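Local atomic coordinates of cell death abnormality protein 2 (Caenorhabditis elegans, PDB entry 3QWX), a protein that acts as a CRK-family signalling adaptor with SH2 and SH3 domains, binds CED-5, and is required for cell migration and engulfment of cell corpses. Residues F6-W11 and H98-V103; F38-S43 and Y65-G70; T52-E55 and A61-H64; E144-T149 and G161-V166. All coordinates share one frame; numbering follows the deposited sequence.

Contacts 1, 2 and 3 lie in the SH2 domain, whereas contact 4 belongs to the first SH3 domain and follows them in the chain. Contact 1 ties the N-terminal residues 6-11 to the loop after helix 92-98, so it spans the sequence that holds contacts 2 and 3. Contact 2 joins strands 37-42 and 62-69 across the intervening strand 49-54, and contact 3 is the hairpin pairing of 49-54 with 62-69; their centres are about 13 Å apart. R41 and T52 link these two, and F6 packs on F38 between contacts 1 and 2. The centre of contact 4 lies about 22 to 24 Å from theirs, across the centre of the chain, in keeping with an adaptor built from separate binding domains.

Contact 1 of 4, residues F6-W11 and H98-V103; sequences FDPFEW and HFKMRV
F6 and K100 bring together two pieces of backbone without strand pairing whose CA atoms stay 9.2 Å apart here, so a long side chain has to span the distance. Residues 6-11 pass from an extended start into a 3-10 segment that begins at P8, introduced by an Asx turn in which D7 OD1 accepts from F9 N. Across from them, F99 is where the chain leaves the helical conformation that H98 still keeps.

K100 reaches over with its chain fully extended beyond CG. Its ammonium donates to the carbonyl of F6, K100 NZ to F6 O 2.8 Å, in the carbonyl plane and with a C=O...N angle of 159°. On the way the aliphatic part runs across one face of the F6 ring in the direction opposite to the phenylalanine side chain. K100 CE lies 3.6 Å from the F6 ring centroid as a CH-pi contact, and K100 CG comes within 3.6 Å of F6 CZ. K100 NZ itself stands 4.6 Å from the F6 ring centroid, almost on the ring normal, in cation-pi geometry. P8 adds a looser touch, its CD 4.2 Å from K100 NZ.

F6 also meets F38 of strand 37-42 edge-to-face and rests on L109, while P8 lies on P93 of helix 92-98. The contact thus lies at the SH2 surface, between strand 37-42 and helix 92-98.

Contact 2 of 4, residues F38-S43 and Y65-G70; sequences FLMRDS and YLIERG. With SO4 (sulfate ion), chain B.
M40 and I67 make the apolar part of this contact. Their side chains cross at about a right angle, and the M40 chain, bent at its last torsion (chi3 67°), brings CE to 4.2 Å from I67 CD1. A second, mixed touch joins S43 and L66, OG to CD2 at 4.3 Å. No hydrogen bond links the two segments, as expected for strands 37-42 and 62-69 with strand 49-54 between them.

The polar interactions converge on a sulfate ion, probably from the crystallisation liquor. R41 presents the edge of its guanidinium, NH1 donating to sulfate O1 at 2.9 Å and NH2 to sulfate O3 at 3.1 Å, both nearly straight (174° and 177°). S43 OG gives a third bond, 2.7 Å to sulfate O4. R21 NH1 and S44 N also bond the anion, while R41 NE is engaged by T52 OG1, which, with the two sulfate bonds, restrains the rotation of the guanidinium.

R41 takes the place of the arginine of the SH2 FLVR motif (FLMR here), which in relatives binds the phosphotyrosine phosphate and probably does so here. The arginines, hydroxyl and backbone donors round this sulfate would suit a dianionic phosphate, as expected for a phosphotyrosine pocket.

Contact 3 of 4, residues T52-E55 and A61-H64; sequences TVRE and AVCH
T52 and H64 lie side by side and point the same way from a non-hydrogen-bonded antiparallel pair. The threonine branches both approach one part of the imidazole, T52 OG1 at 2.9 Å from H64 CD2 and T52 CG2 at 3.4 Å from H64 NE2. The same hydroxyl also meets R41, the arginine of the sulfate site. CG2 of T52, anti to the backbone N, also reaches 3.6 Å from V62 CG1.

Further along the same face, R54 crosses V62 at about a right angle: its chain bends at chi2 (63°), and CD passes 4.1 Å from V62 CG2. The guanidinium goes on to the carbonyls of L28 and E30 through NH1, and to that of A56 through NE.

These side chains stand on the beta hairpin of strands 49-54 and 62-69 in the central sheet of the SH2 domain. V53 and C63 form its hydrogen-bonded pair: V53 N donates to C63 O and C63 N to V53 O, each at 2.9 Å. Beyond the last bridge, E55 N still donates to A61 O.

On the face opposite T52 and H64, V53 and C63 project together. E55 swings toward that side with its chain extended beyond CG, placing OE2 3.3 Å from C63 CB and beside SG. The carboxylate is held from several directions: OE2 probably hydrogen-bonds Y65 OH, while OE1 accepts from the backbone N atoms of T105, E106 and A107. Helix 21-29 lies against the other face, where A24 and L28 touch T52, and the H25 ring meets that of H64.

Contact 4 of 4, residues E144-T149 and G161-V166; sequences EILSKT and GTTGLV
Leaving the turn at G161, where a positive phi (102°) suits glycine, the chain brings T163 OG1 to 3.9 Å from L146 CD2 at the start of strand 163-167. No hydrogen bond joins 161-166 to 144-149, and the nearest CA atoms stay about 9 Å apart, because strand 153-157 runs between the two strands in the sheet. The L146 and T163 side chains meet at a slant, and T163 also rests on E155 of the intervening strand.

After G164 comes L165, whose extended chain (chi2 175°) carries CD2 to 4.0 Å from T149 OG1. Here the two side chains cross at about a right angle near the surface. The T149 hydroxyl has a weak hydrogen bond to the carbonyl of W153, so the leucine methyl meets a hydroxyl already turned toward the backbone of the middle strand.

V166 turns to the buried side. Its CG2 lies 4.3 Å from I145 CD1, an apolar contact between methyl groups that reaches across the strand between them.

A classic beta bulge sets two residues, L146 and S147, against the single E155 of strand 153-157, which marks where strand 142-147 departs from regular pairing. Inward, I145 leans on V121 of strand 119-123, while V166 touches A156 and F137, joining edge strand 163-167 to the hydrophobic interior of the five-stranded SH3 beta barrel.

Contact 1 of 4, residues F6-W11 and H98-V103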
loop_
_atom_site.group_PDB
_atom_site.type_symbol
_atom_site.label_atom_id
_atom_site.label_comp_id
_atom_site.label_asym_id
_atom_site.label_seq_id
_atom_site.Cartn_x
_atom_site.Cartn_y
_atom_site.Cartn_z
ATOM N N PHE A 6 -3.287 9.121 8.547
ATOM C CA PHE A 6 -2.152 8.561 7.839
ATOM C C PHE A 6 -1.308 9.719 7.318
ATOM O O PHE A 6 -1.761 10.863 7.277
ATOM C CB PHE A 6 -2.610 7.645 6.694
ATOM C CG PHE A 6 -3.405 8.358 5.628
ATOM C CD1 PHE A 6 -2.771 8.893 4.506
ATOM C CD2 PHE A 6 -4.775 8.499 5.746
ATOM C CE1 PHE A 6 -3.499 9.545 3.526
ATOM C CE2 PHE A 6 -5.512 9.163 4.767
ATOM C CZ PHE A 6 -4.872 9.686 3.664
ATOM N N ASP A 7 -0.072 9.415 6.944
ATOM C CA ASP A 7 0.829 10.413 6.392
ATOM C C ASP A 7 0.893 10.213 4.880
ATOM O O ASP A 7 1.408 9.191 4.408
ATOM C CB ASP A 7 2.214 10.273 7.033
ATOM C CG ASP A 7 3.217 11.293 6.506
ATOM O OD1 ASP A 7 2.870 12.066 5.585
ATOM O OD2 ASP A 7 4.362 11.312 7.019
ATOM N N PRO A 8 0.336 11.174 4.118
ATOM C CA PRO A 8 0.255 11.097 2.652
ATOM C C PRO A 8 1.625 10.945 2.016
ATOM O O PRO A 8 1.742 10.301 0.983
ATOM C CB PRO A 8 -0.346 12.464 2.262
ATOM C CG PRO A 8 -1.065 12.912 3.453
ATOM C CD PRO A 8 -0.260 12.425 4.627
ATOM N N PHE A 9 2.655 11.533 2.622
ATOM C CA PHE A 9 4.002 11.421 2.065
ATOM C C PHE A 9 4.566 9.996 2.160
ATOM O O PHE A 9 5.455 9.610 1.397
ATOM C CB PHE A 9 4.944 12.461 2.683
ATOM C CG PHE A 9 4.573 13.872 2.317
ATOM C CD1 PHE A 9 4.855 14.368 1.053
ATOM C CD2 PHE A 9 3.891 14.679 3.211
ATOM C CE1 PHE A 9 4.479 15.670 0.704
ATOM C CE2 PHE A 9 3.515 15.979 2.866
ATOM C CZ PHE A 9 3.808 16.461 1.609
ATOM N N GLU A 10 4.020 9.212 3.077
ATOM C CA GLU A 10 4.487 7.839 3.280
ATOM C C GLU A 10 3.594 6.795 2.602
ATOM O O GLU A 10 3.438 5.670 3.095
ATOM C CB GLU A 10 4.616 7.556 4.772
ATOM C CG GLU A 10 5.673 8.423 5.443
ATOM C CD GLU A 10 7.032 8.318 4.757
ATOM O OE1 GLU A 10 7.432 7.186 4.383
ATOM O OE2 GLU A 10 7.697 9.368 4.587
ATOM N N TRP A 11 3.042 7.157 1.449
ATOM C CA TRP A 11 2.077 6.301 0.761
ATOM C C TRP A 11 2.653 4.979 0.243
ATOM O O TRP A 11 1.911 4.020 0.014
ATOM C CB TRP A 11 1.398 7.062 -0.379
ATOM C CG TRP A 11 2.307 7.448 -1.506
ATOM C CD1 TRP A 11 2.923 8.654 -1.685
ATOM C CD2 TRP A 11 2.691 6.632 -2.622
ATOM N NE1 TRP A 11 3.661 8.641 -2.843
ATOM C CE2 TRP A 11 3.543 7.409 -3.431
ATOM C CE3 TRP A 11 2.403 5.317 -3.012
ATOM C CZ2 TRP A 11 4.114 6.911 -4.612
ATOM C CZ3 TRP A 11 2.968 4.828 -4.186
ATOM C CH2 TRP A 11 3.811 5.622 -4.969
ATOM N N HIS A 98 -5.882 15.511 -0.038
ATOM C CA HIS A 98 -7.111 16.170 -0.467
ATOM C C HIS A 98 -8.333 15.326 -0.094
ATOM O O HIS A 98 -9.370 15.851 0.312
ATOM C CB HIS A 98 -7.066 16.426 -1.981
ATOM C CG HIS A 98 -8.316 17.040 -2.532
ATOM N ND1 HIS A 98 -8.535 18.398 -2.545
ATOM C CD2 HIS A 98 -9.414 16.477 -3.091
ATOM C CE1 HIS A 98 -9.713 18.650 -3.090
ATOM N NE2 HIS A 98 -10.264 17.502 -3.433
ATOM N N PHE A 99 -8.215 14.010 -0.226
ATOM C CA PHE A 99 -9.382 13.154 -0.025
ATOM C C PHE A 99 -9.537 12.656 1.418
ATOM O O PHE A 99 -10.349 11.784 1.701
ATOM C CB PHE A 99 -9.417 12.019 -1.059
ATOM C CG PHE A 99 -9.775 12.493 -2.454
ATOM C CD1 PHE A 99 -11.079 12.834 -2.766
ATOM C CD2 PHE A 99 -8.804 12.598 -3.443
ATOM C CE1 PHE A 99 -11.422 13.266 -4.036
ATOM C CE2 PHE A 99 -9.129 13.041 -4.724
ATOM C CZ PHE A 99 -10.444 13.370 -5.022
ATOM N N LYS A 100 -8.765 13.237 2.329
ATOM C CA LYS A 100 -9.027 13.078 3.751
ATOM C C LYS A 100 -10.289 13.842 4.137
ATOM O O LYS A 100 -11.042 13.407 5.004
ATOM C CB LYS A 100 -7.859 13.605 4.593
ATOM C CG LYS A 100 -6.646 12.692 4.690
ATOM C CD LYS A 100 -5.697 13.248 5.744
ATOM C CE LYS A 100 -4.508 12.354 5.987
ATOM N NZ LYS A 100 -3.638 12.928 7.050
ATOM N N MET A 101 -10.508 14.982 3.491
ATOM C CA MET A 101 -11.561 15.917 3.905
ATOM C C MET A 101 -12.563 16.215 2.799
ATOM O O MET A 101 -13.384 17.126 2.925
ATOM C CB MET A 101 -10.956 17.236 4.408
ATOM C CG MET A 101 -10.222 17.135 5.746
ATOM S SD MET A 101 -11.260 16.559 7.116
ATOM C CE MET A 101 -12.161 18.060 7.520
ATOM N N ARG A 102 -12.469 15.465 1.709
ATOM C CA ARG A 102 -13.388 15.573 0.583
ATOM C C ARG A 102 -13.647 14.122 0.171
ATOM O O ARG A 102 -12.742 13.286 0.260
ATOM C CB ARG A 102 -12.716 16.347 -0.565
ATOM C CG ARG A 102 -13.568 17.399 -1.269
ATOM C CD ARG A 102 -13.649 18.725 -0.494
ATOM N NE ARG A 102 -14.429 18.620 0.742
ATOM C CZ ARG A 102 -15.551 19.297 1.003
ATOM N NH1 ARG A 102 -16.162 19.126 2.161
ATOM N NH2 ARG A 102 -16.061 20.147 0.118
ATOM N N VAL A 103 -14.864 13.799 -0.260
ATOM C CA VAL A 103 -15.143 12.410 -0.643
ATOM C C VAL A 103 -14.708 12.099 -2.065
ATOM O O VAL A 103 -14.635 12.986 -2.921
ATOM C CB VAL A 103 -16.640 12.028 -0.520
ATOM C CG1 VAL A 103 -17.098 12.138 0.934
ATOM C CG2 VAL A 103 -17.485 12.887 -1.464
#

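Contact 2 of 4, residues F38-S43 and Y65-G70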
loop_
_atom_site.group_PDB
_atom_site.type_symbol
_atom_site.label_atom_id
_atom_site.label_comp_id
_atom_site.label_asym_id
_atom_site.label_seq_id
_atom_site.Cartn_x
_atom_site.Cartn_y
_atom_site.Cartn_z
ATOM N N PHE A 38 -8.405 2.201 2.913
ATOM C CA PHE A 38 -7.947 2.264 1.527
ATOM C C PHE A 38 -6.552 1.669 1.347
ATOM O O PHE A 38 -5.791 1.499 2.310
ATOM C CB PHE A 38 -7.933 3.726 1.047
ATOM C CG PHE A 38 -6.859 4.552 1.689
ATOM C CD1 PHE A 38 -7.056 5.124 2.937
ATOM C CD2 PHE A 38 -5.639 4.724 1.065
ATOM C CE1 PHE A 38 -6.064 5.872 3.544
ATOM C CE2 PHE A 38 -4.629 5.472 1.672
ATOM C CZ PHE A 38 -4.847 6.040 2.917
ATOM N N LEU A 39 -6.214 1.359 0.103
ATOM C CA LEU A 39 -4.847 1.014 -0.230
ATOM C C LEU A 39 -4.532 1.479 -1.634
ATOM O O LEU A 39 -5.435 1.792 -2.420
ATOM C CB LEU A 39 -4.612 -0.491 -0.094
ATOM C CG LEU A 39 -5.503 -1.451 -0.891
ATOM C CD1 LEU A 39 -5.062 -1.551 -2.352
ATOM C CD2 LEU A 39 -5.452 -2.825 -0.229
ATOM N N MET A 40 -3.244 1.522 -1.945
ATOM C CA MET A 40 -2.806 1.753 -3.305
ATOM C C MET A 40 -2.157 0.496 -3.856
ATOM O O MET A 40 -1.684 -0.348 -3.104
ATOM C CB MET A 40 -1.840 2.932 -3.378
ATOM C CG MET A 40 -2.568 4.281 -3.394
ATOM S SD MET A 40 -1.374 5.605 -3.467
ATOM C CE MET A 40 -0.678 5.378 -5.102
ATOM N N ARG A 41 -2.168 0.380 -5.174
ATOM C CA ARG A 41 -1.664 -0.804 -5.858
ATOM C C ARG A 41 -1.397 -0.423 -7.300
ATOM O O ARG A 41 -1.673 0.705 -7.709
ATOM C CB ARG A 41 -2.692 -1.934 -5.815
ATOM C CG ARG A 41 -4.008 -1.567 -6.459
ATOM C CD ARG A 41 -5.048 -2.673 -6.373
ATOM N NE ARG A 41 -6.325 -2.182 -6.896
ATOM C CZ ARG A 41 -6.610 -2.080 -8.191
ATOM N NH1 ARG A 41 -5.714 -2.447 -9.089
ATOM N NH2 ARG A 41 -7.783 -1.605 -8.591
ATOM N N ASP A 42 -0.890 -1.368 -8.082
ATOM C CA ASP A 42 -0.727 -1.128 -9.511
ATOM C C ASP A 42 -2.045 -1.232 -10.278
ATOM O O ASP A 42 -2.884 -2.085 -9.991
ATOM C CB ASP A 42 0.327 -2.078 -10.086
ATOM C CG ASP A 42 1.678 -1.870 -9.447
ATOM O OD1 ASP A 42 2.110 -0.705 -9.381
ATOM O OD2 ASP A 42 2.292 -2.849 -8.984
ATOM N N SER A 43 -2.227 -0.348 -11.251
ATOM C CA SER A 43 -3.341 -0.467 -12.179
ATOM C C SER A 43 -3.066 -1.532 -13.249
ATOM O O SER A 43 -1.924 -1.922 -13.469
ATOM C CB SER A 43 -3.601 0.885 -12.851
ATOM O OG SER A 43 -4.581 0.782 -13.857
ATOM N N TYR A 65 -10.081 3.708 -8.141
ATOM C CA TYR A 65 -9.791 4.942 -8.867
ATOM C C TYR A 65 -8.454 4.890 -9.566
ATOM O O TYR A 65 -7.433 4.584 -8.958
ATOM C CB TYR A 65 -9.801 6.140 -7.916
ATOM C CG TYR A 65 -11.115 6.257 -7.218
ATOM C CD1 TYR A 65 -12.157 6.985 -7.784
ATOM C CD2 TYR A 65 -11.337 5.603 -6.019
ATOM C CE1 TYR A 65 -13.373 7.073 -7.164
ATOM C CE2 TYR A 65 -12.541 5.679 -5.390
ATOM C CZ TYR A 65 -13.561 6.420 -5.965
ATOM O OH TYR A 65 -14.772 6.491 -5.336
ATOM N N LEU A 66 -8.466 5.207 -10.851
ATOM C CA LEU A 66 -7.241 5.253 -11.619
ATOM C C LEU A 66 -6.545 6.578 -11.309
ATOM O O LEU A 66 -7.135 7.648 -11.449
ATOM C CB LEU A 66 -7.564 5.166 -13.108
ATOM C CG LEU A 66 -6.496 4.682 -14.085
ATOM C CD1 LEU A 66 -6.732 5.300 -15.465
ATOM C CD2 LEU A 66 -5.108 4.997 -13.591
ATOM N N ILE A 67 -5.296 6.500 -10.871
ATOM C CA ILE A 67 -4.500 7.696 -10.634
ATOM C C ILE A 67 -3.580 7.834 -11.843
ATOM O O ILE A 67 -2.604 7.091 -11.994
ATOM C CB ILE A 67 -3.693 7.594 -9.322
ATOM C CG1 ILE A 67 -4.636 7.472 -8.114
ATOM C CG2 ILE A 67 -2.709 8.780 -9.173
ATOM C CD1 ILE A 67 -3.918 7.359 -6.792
ATOM N N GLU A 68 -3.918 8.770 -12.721
ATOM C CA GLU A 68 -3.190 8.926 -13.975
ATOM C C GLU A 68 -2.066 9.933 -13.849
ATOM O O GLU A 68 -2.214 10.978 -13.217
ATOM C CB GLU A 68 -4.137 9.357 -15.087
ATOM C CG GLU A 68 -5.383 8.518 -15.158
ATOM C CD GLU A 68 -6.313 8.968 -16.251
ATOM O OE1 GLU A 68 -5.916 8.883 -17.430
ATOM O OE2 GLU A 68 -7.438 9.395 -15.928
ATOM N N ARG A 69 -0.932 9.604 -14.445
ATOM C CA ARG A 69 0.199 10.516 -14.465
ATOM C C ARG A 69 0.111 11.402 -15.699
ATOM O O ARG A 69 -0.162 10.925 -16.819
ATOM C CB ARG A 69 1.516 9.744 -14.466
ATOM C CG ARG A 69 2.721 10.658 -14.572
ATOM C CD ARG A 69 3.976 9.986 -14.096
ATOM N NE ARG A 69 4.258 8.773 -14.852
ATOM C CZ ARG A 69 5.463 8.220 -14.924
ATOM N NH1 ARG A 69 6.489 8.795 -14.300
ATOM N NH2 ARG A 69 5.641 7.105 -15.622
ATOM N N GLY A 70 0.351 12.691 -15.492
ATOM C CA GLY A 70 0.200 13.656 -16.558
ATOM C C GLY A 70 1.506 13.864 -17.295
ATOM O O GLY A 70 2.426 13.059 -17.195
HETATM S S SO4 B . -7.380 -1.728 -12.578
HETATM O O1 SO4 B . -6.245 -2.410 -11.962
HETATM O O2 SO4 B . -8.033 -2.643 -13.508
HETATM O O3 SO4 B . -8.358 -1.304 -11.578
HETATM O O4 SO4 B . -6.896 -0.543 -13.271
#

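Contact 3 of 4, residues T52-E55 and A61-H64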
loop_
_atom_site.group_PDB
_atom_site.type_symbol
_atom_site.label_atom_id
_atom_site.label_comp_id
_atom_site.label_asym_id
_atom_site.label_seq_id
_atom_site.Cartn_x
_atom_site.Cartn_y
_atom_site.Cartn_z
ATOM N N THR A 52 -7.843 1.906 -4.115
ATOM C CA THR A 52 -9.020 1.089 -3.778
ATOM C C THR A 52 -9.507 1.416 -2.357
ATOM O O THR A 52 -8.717 1.410 -1.412
ATOM C CB THR A 52 -8.719 -0.448 -3.908
ATOM O OG1 THR A 52 -8.224 -0.732 -5.221
ATOM C CG2 THR A 52 -9.979 -1.282 -3.669
ATOM N N VAL A 53 -10.806 1.704 -2.225
ATOM C CA VAL A 53 -11.388 2.239 -0.992
ATOM C C VAL A 53 -12.716 1.555 -0.621
ATOM O O VAL A 53 -13.565 1.324 -1.474
ATOM C CB VAL A 53 -11.663 3.772 -1.105
ATOM C CG1 VAL A 53 -11.849 4.399 0.271
ATOM C CG2 VAL A 53 -10.546 4.475 -1.841
ATOM N N ARG A 54 -12.883 1.235 0.657
ATOM C CA ARG A 54 -14.179 0.799 1.184
ATOM C C ARG A 54 -14.976 2.064 1.491
ATOM O O ARG A 54 -14.602 2.840 2.377
ATOM C CB ARG A 54 -13.972 -0.009 2.467
ATOM C CG ARG A 54 -15.248 -0.418 3.196
ATOM C CD ARG A 54 -16.133 -1.340 2.375
ATOM N NE ARG A 54 -17.182 -1.926 3.211
ATOM C CZ ARG A 54 -17.034 -3.054 3.912
ATOM N NH1 ARG A 54 -15.885 -3.717 3.860
ATOM N NH2 ARG A 54 -18.034 -3.527 4.654
ATOM N N GLU A 55 -16.049 2.288 0.739
ATOM C CA GLU A 55 -16.779 3.557 0.816
ATOM C C GLU A 55 -18.205 3.390 1.322
ATOM O O GLU A 55 -18.879 4.367 1.650
ATOM C CB GLU A 55 -16.767 4.268 -0.544
ATOM C CG GLU A 55 -15.366 4.733 -0.945
ATOM C CD GLU A 55 -15.364 5.717 -2.083
ATOM O OE1 GLU A 55 -16.017 6.783 -1.973
ATOM O OE2 GLU A 55 -14.698 5.433 -3.091
ATOM N N ALA A 61 -19.994 -1.233 -2.371
ATOM C CA ALA A 61 -19.149 -1.133 -1.180
ATOM C C ALA A 61 -17.715 -0.680 -1.446
ATOM O O ALA A 61 -17.200 0.208 -0.761
ATOM C CB ALA A 61 -19.155 -2.457 -0.405
ATOM N N VAL A 62 -17.063 -1.315 -2.411
ATOM C CA VAL A 62 -15.667 -1.034 -2.682
ATOM C C VAL A 62 -15.504 -0.343 -4.038
ATOM O O VAL A 62 -16.022 -0.829 -5.039
ATOM C CB VAL A 62 -14.812 -2.330 -2.593
ATOM C CG1 VAL A 62 -13.367 -2.043 -2.923
ATOM C CG2 VAL A 62 -14.908 -2.931 -1.191
ATOM N N CYS A 63 -14.797 0.789 -4.056
ATOM C CA CYS A 63 -14.537 1.539 -5.293
ATOM C C CYS A 63 -13.044 1.616 -5.633
ATOM O O CYS A 63 -12.192 1.626 -4.749
ATOM C CB CYS A 63 -15.104 2.971 -5.207
ATOM S SG CYS A 63 -16.795 3.112 -4.582
ATOM N N HIS A 64 -12.752 1.682 -6.925
ATOM C CA HIS A 64 -11.392 1.786 -7.434
ATOM C C HIS A 64 -11.231 3.054 -8.273
ATOM O O HIS A 64 -12.125 3.414 -9.039
ATOM C CB HIS A 64 -11.079 0.574 -8.314
ATOM C CG HIS A 64 -11.270 -0.741 -7.625
ATOM N ND1 HIS A 64 -12.500 -1.356 -7.523
ATOM C CD2 HIS A 64 -10.385 -1.562 -7.012
ATOM C CE1 HIS A 64 -12.363 -2.501 -6.876
ATOM N NE2 HIS A 64 -11.091 -2.651 -6.560
#

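Contact 4 of 4, residues E144-T149 and G161-V166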
loop_
_atom_site.group_PDB
_atom_site.type_symbol
_atom_site.label_atom_id
_atom_site.label_comp_id
_atom_site.label_asym_id
_atom_site.label_seq_id
_atom_site.Cartn_x
_atom_site.Cartn_y
_atom_site.Cartn_z
ATOM N N GLU A 144 7.185 -8.169 11.490
ATOM C CA GLU A 144 5.869 -8.775 11.571
ATOM C C GLU A 144 5.650 -9.549 10.292
ATOM O O GLU A 144 5.741 -8.998 9.194
ATOM C CB GLU A 144 4.797 -7.693 11.762
ATOM C CG GLU A 144 4.789 -7.141 13.183
ATOM C CD GLU A 144 4.018 -5.826 13.322
ATOM O OE1 GLU A 144 3.471 -5.350 12.316
ATOM O OE2 GLU A 144 3.982 -5.269 14.442
ATOM N N ILE A 145 5.369 -10.835 10.440
ATOM C CA ILE A 145 5.119 -11.698 9.300
ATOM C C ILE A 145 3.651 -11.638 8.891
ATOM O O ILE A 145 2.767 -11.900 9.699
ATOM C CB ILE A 145 5.522 -13.152 9.623
ATOM C CG1 ILE A 145 7.000 -13.214 10.030
ATOM C CG2 ILE A 145 5.249 -14.074 8.443
ATOM C CD1 ILE A 145 7.979 -12.726 8.966
ATOM N N LEU A 146 3.410 -11.309 7.624
ATOM C CA LEU A 146 2.060 -11.128 7.101
ATOM C C LEU A 146 1.603 -12.305 6.264
ATOM O O LEU A 146 0.406 -12.496 6.041
ATOM C CB LEU A 146 1.999 -9.881 6.210
ATOM C CG LEU A 146 1.916 -8.475 6.809
ATOM C CD1 LEU A 146 2.220 -8.433 8.283
ATOM C CD2 LEU A 146 2.795 -7.529 6.033
ATOM N N SER A 147 2.554 -13.079 5.763
ATOM C CA SER A 147 2.191 -14.201 4.922
ATOM C C SER A 147 3.310 -15.207 4.866
ATOM O O SER A 147 4.471 -14.842 4.672
ATOM C CB SER A 147 1.858 -13.737 3.504
ATOM O OG SER A 147 1.350 -14.825 2.760
ATOM N N LYS A 148 2.962 -16.476 5.050
ATOM C CA LYS A 148 3.928 -17.547 4.834
ATOM C C LYS A 148 3.777 -18.157 3.440
ATOM O O LYS A 148 3.405 -19.319 3.284
ATOM C CB LYS A 148 3.837 -18.583 5.947
ATOM C CG LYS A 148 4.364 -18.035 7.254
ATOM C CD LYS A 148 4.360 -19.073 8.357
ATOM C CE LYS A 148 5.034 -18.508 9.600
ATOM N NZ LYS A 148 5.206 -19.540 10.649
ATOM N N THR A 149 4.070 -17.317 2.449
ATOM C CA THR A 149 4.050 -17.629 1.022
ATOM C C THR A 149 4.462 -19.066 0.703
ATOM O O THR A 149 3.677 -19.871 0.187
ATOM C CB THR A 149 5.015 -16.660 0.281
ATOM O OG1 THR A 149 5.068 -15.406 0.979
ATOM C CG2 THR A 149 4.573 -16.426 -1.154
ATOM N N GLY A 161 6.679 0.324 8.413
ATOM C CA GLY A 161 5.507 -0.021 7.623
ATOM C C GLY A 161 5.865 -0.549 6.246
ATOM O O GLY A 161 4.986 -0.895 5.453
ATOM N N THR A 162 7.164 -0.621 5.968
ATOM C CA THR A 162 7.660 -1.155 4.705
ATOM C C THR A 162 7.522 -2.680 4.631
ATOM O O THR A 162 7.887 -3.397 5.564
ATOM C CB THR A 162 9.129 -0.775 4.478
ATOM O OG1 THR A 162 9.295 0.623 4.730
ATOM C CG2 THR A 162 9.565 -1.093 3.039
ATOM N N THR A 163 7.010 -3.164 3.504
ATOM C CA THR A 163 6.688 -4.577 3.339
ATOM C C THR A 163 7.544 -5.224 2.245
ATOM O O THR A 163 7.909 -4.584 1.269
ATOM C CB THR A 163 5.195 -4.771 2.986
ATOM O OG1 THR A 163 4.380 -4.469 4.133
ATOM C CG2 THR A 163 4.932 -6.198 2.573
ATOM N N GLY A 164 7.852 -6.509 2.403
ATOM C CA GLY A 164 8.614 -7.215 1.398
ATOM C C GLY A 164 8.926 -8.625 1.864
ATOM O O GLY A 164 8.626 -8.986 2.989
ATOM N N LEU A 165 9.563 -9.401 1.001
ATOM C CA LEU A 165 9.844 -10.799 1.281
ATOM C C LEU A 165 11.149 -10.960 2.054
ATOM O O LEU A 165 12.112 -10.225 1.843
ATOM C CB LEU A 165 9.933 -11.596 -0.024
ATOM C CG LEU A 165 8.672 -11.767 -0.866
ATOM C CD1 LEU A 165 9.005 -12.475 -2.172
ATOM C CD2 LEU A 165 7.650 -12.545 -0.092
ATOM N N VAL A 166 11.168 -11.951 2.937
ATOM C CA VAL A 166 12.325 -12.237 3.768
ATOM C C VAL A 166 12.532 -13.755 3.802
ATOM O O VAL A 166 11.567 -14.524 3.695
ATOM C CB VAL A 166 12.138 -11.683 5.208
ATOM C CG1 VAL A 166 11.900 -10.178 5.189
ATOM C CG2 VAL A 166 10.978 -12.404 5.925
#